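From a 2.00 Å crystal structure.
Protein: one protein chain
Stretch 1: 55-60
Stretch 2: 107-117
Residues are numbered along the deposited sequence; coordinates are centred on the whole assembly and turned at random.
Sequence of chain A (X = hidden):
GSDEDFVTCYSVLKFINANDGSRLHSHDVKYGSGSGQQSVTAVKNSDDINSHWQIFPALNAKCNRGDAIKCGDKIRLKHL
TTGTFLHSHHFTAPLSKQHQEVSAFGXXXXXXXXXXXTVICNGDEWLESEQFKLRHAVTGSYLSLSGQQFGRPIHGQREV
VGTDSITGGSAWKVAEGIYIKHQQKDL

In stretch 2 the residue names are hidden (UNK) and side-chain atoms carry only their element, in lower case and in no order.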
# COMPACT_ATOMS: atom_id res chain seq x y z
N ILE A 55 -7.32 -6.59 1.29
CA ILE A 55 -7.64 -6.20 -0.07
C ILE A 55 -9.14 -6.03 -0.25
O ILE A 55 -9.92 -6.94 0.05
CB ILE A 55 -7.13 -7.25 -1.07
CG1 ILE A 55 -5.61 -7.39 -0.93
CG2 ILE A 55 -7.50 -6.84 -2.49
CD1 ILE A 55 -5.04 -8.50 -1.74
N PHE A 56 -9.53 -4.85 -0.72
CA PHE A 56 -10.93 -4.50 -0.97
C PHE A 56 -11.13 -4.21 -2.46
O PHE A 56 -10.19 -3.83 -3.15
CB PHE A 56 -11.33 -3.24 -0.20
CG PHE A 56 -11.93 -3.51 1.15
CD1 PHE A 56 -11.18 -4.10 2.16
CD2 PHE A 56 -13.25 -3.17 1.41
CE1 PHE A 56 -11.74 -4.35 3.41
CE2 PHE A 56 -13.82 -3.41 2.67
CZ PHE A 56 -13.06 -4.00 3.67
N PRO A 57 -12.36 -4.40 -2.97
CA PRO A 57 -12.57 -4.11 -4.39
C PRO A 57 -12.47 -2.60 -4.54
O PRO A 57 -12.51 -1.88 -3.54
CB PRO A 57 -13.99 -4.63 -4.64
CG PRO A 57 -14.66 -4.42 -3.31
CD PRO A 57 -13.60 -4.87 -2.33
N ALA A 58 -12.31 -2.11 -5.77
CA ALA A 58 -12.20 -0.68 -6.02
C ALA A 58 -13.41 0.06 -5.46
O ALA A 58 -14.46 -0.54 -5.25
CB ALA A 58 -12.05 -0.42 -7.51
N LEU A 59 -13.27 1.37 -5.23
CA LEU A 59 -14.37 2.17 -4.68
C LEU A 59 -15.71 1.94 -5.36
O LEU A 59 -16.73 1.76 -4.69
CB LEU A 59 -14.05 3.67 -4.74
CG LEU A 59 -15.18 4.56 -4.22
CD1 LEU A 59 -15.37 4.32 -2.73
CD2 LEU A 59 -14.87 6.02 -4.48
N ASN A 60 -15.72 1.93 -6.69
CA ASN A 60 -16.98 1.74 -7.40
C ASN A 60 -17.15 0.34 -7.99
O ASN A 60 -17.82 0.16 -9.01
CB ASN A 60 -17.13 2.80 -8.49
CG ASN A 60 -17.20 4.21 -7.91
OD1 ASN A 60 -18.04 4.51 -7.06
ND2 ASN A 60 -16.30 5.08 -8.37
N UNK A 107 -12.21 5.50 6.28
CA UNK A 107 -12.78 4.21 6.67
C UNK A 107 -13.66 3.75 5.52
O UNK A 107 -13.70 4.40 4.48
c UNK A 107 -13.66 4.39 7.91
o UNK A 107 -14.78 5.21 7.59
N UNK A 108 -14.38 2.65 5.69
CA UNK A 108 -15.26 2.17 4.63
C UNK A 108 -16.32 3.22 4.29
O UNK A 108 -16.72 3.36 3.13
c UNK A 108 -15.93 0.86 5.04
o UNK A 108 -16.70 -1.97 4.81
c UNK A 108 -15.65 -1.62 5.40
o UNK A 108 -15.11 -2.31 6.29
c UNK A 108 -14.98 -0.32 5.01
N UNK A 109 -16.76 3.94 5.31
CA UNK A 109 -17.78 4.97 5.13
C UNK A 109 -17.25 6.22 4.44
O UNK A 109 -17.94 6.81 3.62
c UNK A 109 -18.38 5.35 6.49
N UNK A 110 -16.02 6.62 4.75
CA UNK A 110 -15.44 7.82 4.16
C UNK A 110 -14.62 7.58 2.89
O UNK A 110 -14.19 8.54 2.24
o UNK A 110 -13.69 8.24 8.24
c UNK A 110 -15.15 8.88 6.49
c UNK A 110 -14.52 8.52 5.16
c UNK A 110 -14.10 9.18 7.53
o UNK A 110 -13.65 10.34 7.63
N UNK A 111 -14.39 6.33 2.55
CA UNK A 111 -13.58 5.99 1.38
C UNK A 111 -14.04 6.65 0.08
O UNK A 111 -15.24 6.70 -0.21
c UNK A 111 -13.57 4.47 1.19
o UNK A 111 -12.74 4.09 0.11
N UNK A 112 -13.08 7.17 -0.68
CA UNK A 112 -13.36 7.81 -1.97
C UNK A 112 -12.38 7.33 -3.04
O UNK A 112 -11.56 6.44 -2.78
o UNK A 112 -10.91 9.26 -1.79
o UNK A 112 -11.90 10.89 -0.72
c UNK A 112 -13.30 9.34 -1.85
c UNK A 112 -11.94 9.86 -1.42
N UNK A 113 -12.45 7.92 -4.24
CA UNK A 113 -11.57 7.52 -5.35
C UNK A 113 -10.07 7.62 -5.01
O UNK A 113 -9.23 6.98 -5.66
c UNK A 113 -11.84 8.36 -6.62
c UNK A 113 -13.28 8.20 -7.07
o UNK A 113 -11.59 9.75 -6.36
N UNK A 114 -9.74 8.43 -4.01
CA UNK A 114 -8.35 8.58 -3.62
C UNK A 114 -7.76 7.32 -3.01
O UNK A 114 -6.55 7.23 -2.83
N UNK A 115 -8.61 6.34 -2.70
CA UNK A 115 -8.17 5.09 -2.10
C UNK A 115 -7.88 4.00 -3.14
O UNK A 115 -7.38 2.93 -2.79
c UNK A 115 -9.22 4.53 -1.12
o UNK A 115 -10.60 5.46 0.59
o UNK A 115 -8.52 6.13 0.51
c UNK A 115 -9.46 5.45 0.08
N UNK A 116 -8.20 4.28 -4.41
CA UNK A 116 -8.00 3.31 -5.49
C UNK A 116 -6.56 3.19 -6.01
O UNK A 116 -5.92 4.18 -6.34
c UNK A 116 -8.91 3.62 -6.69
o UNK A 116 -11.23 3.98 -7.09
o UNK A 116 -10.71 2.53 -5.52
c UNK A 116 -10.39 3.36 -6.41
N UNK A 117 -6.08 1.95 -6.10
CA UNK A 117 -4.74 1.66 -6.60
C UNK A 117 -4.82 0.59 -7.69
O UNK A 117 -5.49 -0.43 -7.51
c UNK A 117 -0.43 4.21 -4.45
c UNK A 117 -3.62 2.14 -4.38
c UNK A 117 -2.50 3.02 -4.20
c UNK A 117 -0.69 4.93 -3.28
n UNK A 117 -3.94 3.35 -2.51
c UNK A 117 -1.84 4.72 -2.55
c UNK A 117 -2.74 3.76 -3.02
c UNK A 117 -1.33 3.25 -4.92
c UNK A 117 -4.46 2.38 -3.33
c UNK A 117 -3.83 1.16 -5.49
O HOH W 1 -13.39 2.92 -8.36

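Position 107 carries one carbon and then one oxygen, well out of reach of stretch 1. A two-atom side chain ending in a single oxygen is serine, S107, with chi1 at 65° (p).

Position 108 has three carbons in a row, the third bearing two oxygens. This is an unbranched chain with a terminal carboxylate, glutamate; the third carbon rules out aspartate, which has two, and two oxygens on the last carbon rule out an amide, which would carry one oxygen and one nitrogen. The CA-to-CB bond of E108 points sideways, but the chain extends so that OE2 comes 3.7 Å from CZ of F56, approaching the ring obliquely.

At position 109 a single carbon follows CA, which defines alanine. A109 lies too far away to touch stretch 1; its backbone N makes a weak hydrogen bond to S107 OG (3.3 Å).

Position 110 repeats the pattern of three carbons with two oxygens on the third, so it is a second glutamate. E110 also stays clear of stretch 1. Its OE2 accepts a hydrogen bond from S107 OG at 3.3 Å, a local link that leaves the other stretch untouched.

Position 111 again has one carbon and one oxygen, and its CA-to-CB bond points toward stretch 1. It is serine. The S111 backbone O lies 3.5 Å from L59 CD1, and S111 OG is 3.9 Å from the same methyl.

Position 112 has two carbons, the second carrying two oxygens: the short carboxylate of aspartate. The side chain of D112 starts away from stretch 1, and its contact is made by the backbone, with D112 C 3.2 Å from L59 CD2.

Position 113 branches at its first carbon into one oxygen and one carbon, the signature of threonine. T113 N lies 3.1 Å from L59 CD2, while T113 CG2 is 3.7 Å from that methyl.

Position 114 has no side-chain atom and is glycine. An ideal CB here would clash with D112 OD1 at 2.9 Å, the oxygen that accepts a 2.6 Å hydrogen bond from G114 N.

Position 115 shows two carbons and two terminal oxygens, hence aspartate. D115 does not touch stretch 1, but its OD2 accepts from S111 OG at 2.6 Å and from D112 N at 3.3 Å, tying the turn together.

Position 116 has the same four atoms, but one oxygen reaches stretch 1. It is aspartate: D116 OD1 accepts a hydrogen bond from L59 N at 2.8 Å, with an N-H...acceptor angle of 170°.

Position 117 has one carbon leading to fused five- and six-membered rings with eight carbons and one nitrogen, which is tryptophan. W117 is out of reach of stretch 1.

The contact combines one direct polar anchor with packing around a leucine. The nearly linear bond to D116 fixes the L59 backbone, and a water bridges D116 OD2 (2.7 Å from the water O) and N60 N (3.0 Å from it), so both carboxylate oxygens are engaged. L59, which buries the largest area, then lays its methyls against the 111–113 backbone.

Stretch 2 107-117: SEAESDTGDDW
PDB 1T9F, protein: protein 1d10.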